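Local atomic coordinates of endo-1,4-beta-xylanase (Bacteroides thetaiotaomicron VPI-5482, PDB entry 3KST), a protein that probably hydrolyses O-glycosidic bonds in the breakdown of xylan, as a calcium-binding member of glycoside hydrolase family 43. Residues N152-A157 with E190-L195; Q173-E178 with L203-N208. All blocks are in the same frame, centred on the assembly; numbering follows the deposited sequence. Where two conformers were deposited one is given.

Contacts 1 and 2 join the same two successive blades of the five-bladed beta-propeller characteristic of family 43, with their centres about 7 Å apart. Strands 152-158 and 172-175 are neighbours in one blade, strands 189-197 and 200-207 in the next. The second pair is knit together by backbone bonds such as Ser206 N to Glu190 O, 2.8 Å, while across the interface Ile154 CD1 reaches Tyr205 CB at 3.4 Å, so the two apolar patches run into each other. Contact 1 holds Glu190, the predicted proton donor, and its Pro192 side chain lies about 6 Å from the calcium ion; in contact 2 the Tyr205 side chain lies about 7 Å from that of Glu190.

Contact 1: residues N152-A157 with E190-L195; sequences NVIWVA and EGPSLL
Ile154 and Glu190 mark the nearest approach of two strands from neighbouring blades, 152-157 and 190-195, whose axes come within 7.4 Å and run roughly parallel, 28° apart. With the backbones at this spacing, side chains carry the contact. The Asn152 amide donates a hydrogen bond from ND2 to Glu190 OE1 at 3.0 Å; the oxygen lies close to the amide plane and is met nearly in line with its C-O bond, but the bond is far from straight, 132° at the hydrogen, and the amide and carboxylate planes are twisted 37° apart. Glu190 CG sits between its own backbone N and carbonyl carbon, and the extended chain beyond carries the carboxylate over to Asn152. Beside this polar pair, Ile154 works with two branches: CD1 presses on the Glu190 backbone, 3.7 Å from its N, while CG2 lies against Pro192 CB at 3.9 Å. The other carboxylate oxygen, OE2, is bonded to the hydroxyl of Tyr215, so the group is held from two residues. An alanine in place of Asn152 would probably leave OE1 without this donor and the buried carboxylate freer to turn about its last bond. Glu190 is the predicted proton donor, and Asp130, which bonds to Gly191 N, is predicted to orient it and modulate its pKa; Asn152 thus appears to be a second-shell residue, consistent with a role in fixing the carboxylate's direction.

Contact 2: residues Q173-E178 with L203-N208; sequences QCIKAE and LIYSAN
A classic beta bulge at Cys174 and Ile175, both facing Ile154 of the adjoining strand, turns two consecutive side chains of strand 172-175 toward the neighbouring propeller blade. They meet Leu203 and Tyr205 of strand 200-207, two residues apart on one side of it. The N-to-C directions of the short strands differ by 65°, with axes no nearer than 9.3 Å, so side chains alone span the gap. Ile175 rests on Tyr205 in a CH-pi contact: its methyl CG2 stands above the middle of one ring face, 3.9 Å from the centroid and only 9° off the normal. That methyl is anti to the backbone N (chi1 -60° for CG1), which aims it at the ring, while Ile175 CG1 lies 4.1 Å from Leu203 CD2, the two side chains passing alongside one another, pointing opposite ways. Leu203 CD1 also touches Cys174, 3.6 Å from CB, and lies beside SG; Leu203 was modelled in two conformers, so both Leu203 contacts are described for one of them. The contact is thus apolar throughout, with no hydrogen bond across it. The polar end of Tyr205 is satisfied instead by Glu182, whose carboxylate bonds to the hydroxyl and probably helps fix where the ring stands. No helices surround the contact: strand 172-175 is the outermost of its blade, Ile175 also touches Ala220 of strand 216-222, Lys231 of strand 230-231 lies against both Ile175 and Tyr205, and Trp229, from a loop, packs on Cys174 and Leu203.

Contact 1: residues N152-A157 with E190-L195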
loop_
_atom_site.group_PDB
_atom_site.type_symbol
_atom_site.label_atom_id
_atom_site.label_comp_id
_atom_site.label_asym_id
_atom_site.label_seq_id
_atom_site.Cartn_x
_atom_site.Cartn_y
_atom_site.Cartn_z
ATOM N N ASN A 152 -6.832 2.269 -14.964
ATOM C CA ASN A 152 -5.784 2.501 -13.987
ATOM C C ASN A 152 -4.629 1.570 -14.352
ATOM O O ASN A 152 -4.815 0.347 -14.357
ATOM C CB ASN A 152 -6.234 2.175 -12.561
ATOM C CG ASN A 152 -7.272 3.128 -12.010
ATOM O OD1 ASN A 152 -7.916 3.917 -12.719
ATOM N ND2 ASN A 152 -7.436 3.062 -10.694
ATOM N N VAL A 153 -3.468 2.158 -14.668
ATOM C CA VAL A 153 -2.235 1.423 -15.031
ATOM C C VAL A 153 -1.098 1.778 -14.089
ATOM O O VAL A 153 -0.875 2.952 -13.776
ATOM C CB VAL A 153 -1.852 1.731 -16.492
ATOM C CG1 VAL A 153 -0.569 0.982 -16.919
ATOM C CG2 VAL A 153 -3.001 1.349 -17.380
ATOM N N ILE A 154 -0.389 0.755 -13.621
ATOM C CA ILE A 154 0.755 0.924 -12.761
ATOM C C ILE A 154 1.996 1.275 -13.598
ATOM O O ILE A 154 2.389 0.531 -14.502
ATOM C CB ILE A 154 1.033 -0.326 -11.899
ATOM C CG1 ILE A 154 -0.183 -0.578 -10.993
ATOM C CG2 ILE A 154 2.323 -0.102 -11.056
ATOM C CD1 ILE A 154 -0.109 -1.864 -10.143
ATOM N N TRP A 155 2.551 2.433 -13.288
ATOM C CA TRP A 155 3.780 2.967 -13.889
ATOM C C TRP A 155 4.892 3.007 -12.852
ATOM O O TRP A 155 4.665 2.853 -11.653
ATOM C CB TRP A 155 3.512 4.387 -14.422
ATOM C CG TRP A 155 2.741 4.389 -15.688
ATOM C CD1 TRP A 155 1.414 4.147 -15.846
ATOM C CD2 TRP A 155 3.265 4.599 -16.984
ATOM N NE1 TRP A 155 1.059 4.229 -17.168
ATOM C CE2 TRP A 155 2.184 4.512 -17.894
ATOM C CE3 TRP A 155 4.542 4.895 -17.470
ATOM C CZ2 TRP A 155 2.351 4.685 -19.280
ATOM C CZ3 TRP A 155 4.714 5.060 -18.835
ATOM C CH2 TRP A 155 3.627 4.917 -19.725
ATOM N N VAL A 156 6.120 3.201 -13.314
ATOM C CA VAL A 156 7.251 3.417 -12.436
ATOM C C VAL A 156 8.120 4.503 -13.049
ATOM O O VAL A 156 8.081 4.697 -14.287
ATOM C CB VAL A 156 8.077 2.115 -12.250
ATOM C CG1 VAL A 156 8.684 1.665 -13.630
ATOM C CG2 VAL A 156 9.161 2.274 -11.143
ATOM N N ALA A 157 8.821 5.230 -12.178
ATOM C CA ALA A 157 9.851 6.191 -12.576
ATOM C C ALA A 157 10.889 6.271 -11.468
ATOM O O ALA A 157 10.578 6.071 -10.326
ATOM C CB ALA A 157 9.262 7.558 -12.808
ATOM N N GLU A 190 -3.730 -1.563 -9.756
ATOM C CA GLU A 190 -3.386 -0.508 -8.793
ATOM C C GLU A 190 -2.814 -1.080 -7.508
ATOM O O GLU A 190 -2.559 -2.297 -7.420
ATOM C CB GLU A 190 -4.637 0.345 -8.493
ATOM C CG GLU A 190 -5.769 -0.395 -7.749
ATOM C CD GLU A 190 -7.030 0.461 -7.510
ATOM O OE1 GLU A 190 -7.208 1.513 -8.169
ATOM O OE2 GLU A 190 -7.843 0.056 -6.651
ATOM N N GLY A 191 -2.614 -0.193 -6.521
ATOM C CA GLY A 191 -2.070 -0.549 -5.227
ATOM C C GLY A 191 -0.778 -1.348 -5.316
ATOM O O GLY A 191 -0.697 -2.413 -4.719
ATOM N N PRO A 192 0.219 -0.869 -6.092
ATOM C CA PRO A 192 1.497 -1.577 -6.190
ATOM C C PRO A 192 2.296 -1.734 -4.875
ATOM O O PRO A 192 2.210 -0.910 -3.959
ATOM C CB PRO A 192 2.294 -0.694 -7.178
ATOM C CG PRO A 192 1.788 0.634 -6.948
ATOM C CD PRO A 192 0.309 0.449 -6.754
ATOM N N SER A 193 3.084 -2.808 -4.822
ATOM C CA SER A 193 4.050 -3.110 -3.749
ATOM C C SER A 193 5.242 -3.810 -4.400
ATOM O O SER A 193 5.043 -4.726 -5.205
ATOM C CB SER A 193 3.437 -4.009 -2.680
ATOM O OG SER A 193 2.282 -3.409 -2.109
ATOM N N LEU A 194 6.459 -3.426 -4.020
ATOM C CA LEU A 194 7.670 -3.976 -4.631
ATOM C C LEU A 194 8.515 -4.662 -3.574
ATOM O O LEU A 194 8.728 -4.117 -2.473
ATOM C CB LEU A 194 8.456 -2.862 -5.354
ATOM C CG LEU A 194 9.345 -3.201 -6.551
ATOM C CD1 LEU A 194 10.467 -4.159 -6.175
ATOM C CD2 LEU A 194 8.509 -3.735 -7.741
ATOM N N LEU A 195 8.957 -5.869 -3.899
ATOM C CA LEU A 195 9.935 -6.612 -3.083
ATOM C C LEU A 195 10.970 -7.224 -4.017
ATOM O O LEU A 195 10.636 -7.635 -5.143
ATOM C CB LEU A 195 9.266 -7.708 -2.293
ATOM C CG LEU A 195 8.388 -7.328 -1.120
ATOM C CD1 LEU A 195 7.894 -8.608 -0.537
ATOM C CD2 LEU A 195 9.153 -6.527 -0.089
#

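Contact 2: residues Q173-E178 with L203-N208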
loop_
_atom_site.group_PDB
_atom_site.type_symbol
_atom_site.label_atom_id
_atom_site.label_comp_id
_atom_site.label_asym_id
_atom_site.label_seq_id
_atom_site.Cartn_x
_atom_site.Cartn_y
_atom_site.Cartn_z
ATOM N N GLN A 173 6.011 1.704 -18.221
ATOM C CA GLN A 173 4.721 1.087 -17.966
ATOM C C GLN A 173 4.903 -0.337 -17.424
ATOM O O GLN A 173 5.558 -1.184 -18.069
ATOM C CB GLN A 173 3.859 1.085 -19.229
ATOM C CG GLN A 173 2.536 0.358 -19.003
ATOM C CD GLN A 173 1.649 0.451 -20.186
ATOM O OE1 GLN A 173 1.246 1.536 -20.572
ATOM N NE2 GLN A 173 1.278 -0.705 -20.744
ATOM N N CYS A 174 4.260 -0.620 -16.282
ATOM C CA CYS A 174 4.414 -1.913 -15.598
ATOM C C CYS A 174 3.271 -2.925 -15.846
ATOM O O CYS A 174 3.502 -3.980 -16.426
ATOM C CB CYS A 174 4.596 -1.743 -14.072
ATOM S SG CYS A 174 5.885 -0.536 -13.570
ATOM N N ILE A 175 2.066 -2.595 -15.374
ATOM C CA ILE A 175 0.931 -3.522 -15.371
ATOM C C ILE A 175 -0.418 -2.842 -15.684
ATOM O O ILE A 175 -0.721 -1.783 -15.145
ATOM C CB ILE A 175 0.789 -4.179 -13.949
ATOM C CG1 ILE A 175 2.041 -4.971 -13.509
ATOM C CG2 ILE A 175 -0.442 -5.063 -13.878
ATOM C CD1 ILE A 175 2.348 -6.114 -14.379
ATOM N N LYS A 176 -1.177 -3.427 -16.612
ATOM C CA LYS A 176 -2.562 -3.022 -16.874
ATOM C C LYS A 176 -3.485 -4.242 -16.729
ATOM O O LYS A 176 -3.009 -5.383 -16.747
ATOM C CB LYS A 176 -2.712 -2.252 -18.192
ATOM C CG LYS A 176 -2.361 -2.903 -19.481
ATOM C CD LYS A 176 -2.332 -1.793 -20.537
ATOM C CE LYS A 176 -2.666 -2.228 -21.912
ATOM N NZ LYS A 176 -2.334 -1.078 -22.825
ATOM N N ALA A 177 -4.777 -3.977 -16.515
ATOM C CA ALA A 177 -5.804 -5.038 -16.351
ATOM C C ALA A 177 -6.007 -5.711 -17.719
ATOM O O ALA A 177 -6.414 -5.041 -18.689
ATOM C CB ALA A 177 -7.072 -4.447 -15.812
ATOM N N GLU A 178 -5.683 -7.015 -17.811
ATOM C CA GLU A 178 -5.644 -7.772 -19.081
ATOM C C GLU A 178 -6.373 -9.124 -19.115
ATOM O O GLU A 178 -7.054 -9.454 -20.079
ATOM C CB GLU A 178 -4.165 -8.049 -19.346
ATOM C CG GLU A 178 -3.282 -6.807 -19.459
ATOM C CD GLU A 178 -2.732 -6.584 -20.818
ATOM O OE1 GLU A 178 -3.220 -5.654 -21.470
ATOM O OE2 GLU A 178 -1.826 -7.346 -21.227
ATOM N N LEU A 203 6.469 -7.417 -8.303
ATOM C CA LEU A 203 5.506 -6.321 -8.261
ATOM C C LEU A 203 4.165 -6.948 -7.904
ATOM O O LEU A 203 3.578 -7.684 -8.717
ATOM C CB LEU A 203 5.462 -5.574 -9.595
ATOM C CG LEU A 203 4.649 -4.280 -9.729
ATOM C CD1 LEU A 203 5.018 -3.580 -11.058
ATOM C CD2 LEU A 203 3.151 -4.453 -9.630
ATOM N N ILE A 204 3.697 -6.663 -6.680
ATOM C CA ILE A 204 2.461 -7.202 -6.123
ATOM C C ILE A 204 1.381 -6.084 -6.213
ATOM O O ILE A 204 1.578 -4.934 -5.733
ATOM C CB ILE A 204 2.724 -7.711 -4.668
ATOM C CG1 ILE A 204 3.993 -8.595 -4.609
ATOM C CG2 ILE A 204 1.509 -8.454 -4.182
ATOM C CD1 ILE A 204 4.708 -8.585 -3.276
ATOM N N TYR A 205 0.259 -6.401 -6.856
ATOM C CA TYR A 205 -0.758 -5.405 -7.172
ATOM C C TYR A 205 -2.169 -5.915 -7.015
ATOM O O TYR A 205 -2.383 -7.143 -6.916
ATOM C CB TYR A 205 -0.537 -4.933 -8.644
ATOM C CG TYR A 205 -0.760 -6.036 -9.666
ATOM C CD1 TYR A 205 0.293 -6.873 -10.072
ATOM C CD2 TYR A 205 -2.035 -6.255 -10.221
ATOM C CE1 TYR A 205 0.066 -7.921 -11.011
ATOM C CE2 TYR A 205 -2.268 -7.309 -11.151
ATOM C CZ TYR A 205 -1.199 -8.114 -11.546
ATOM O OH TYR A 205 -1.393 -9.158 -12.427
ATOM N N SER A 206 -3.112 -4.976 -7.034
ATOM C CA SER A 206 -4.545 -5.292 -7.000
ATOM C C SER A 206 -5.222 -4.955 -8.341
ATOM O O SER A 206 -4.813 -4.025 -9.034
ATOM C CB SER A 206 -5.236 -4.537 -5.863
ATOM O OG SER A 206 -4.661 -4.813 -4.596
ATOM N N ALA A 207 -6.237 -5.736 -8.723
ATOM C CA ALA A 207 -7.031 -5.477 -9.932
ATOM C C ALA A 207 -8.527 -5.468 -9.634
ATOM O O ALA A 207 -8.971 -6.086 -8.642
ATOM C CB ALA A 207 -6.669 -6.469 -11.079
ATOM N N ASN A 208 -9.253 -4.746 -10.500
ATOM C CA ASN A 208 -10.703 -4.464 -10.465
ATOM C C ASN A 208 -11.020 -3.251 -9.648
ATOM O O ASN A 208 -10.197 -2.819 -8.814
ATOM C CB ASN A 208 -11.554 -5.654 -10.002
ATOM C CG ASN A 208 -11.392 -6.810 -10.895
ATOM O OD1 ASN A 208 -11.800 -6.750 -12.059
ATOM N ND2 ASN A 208 -10.759 -7.872 -10.395
#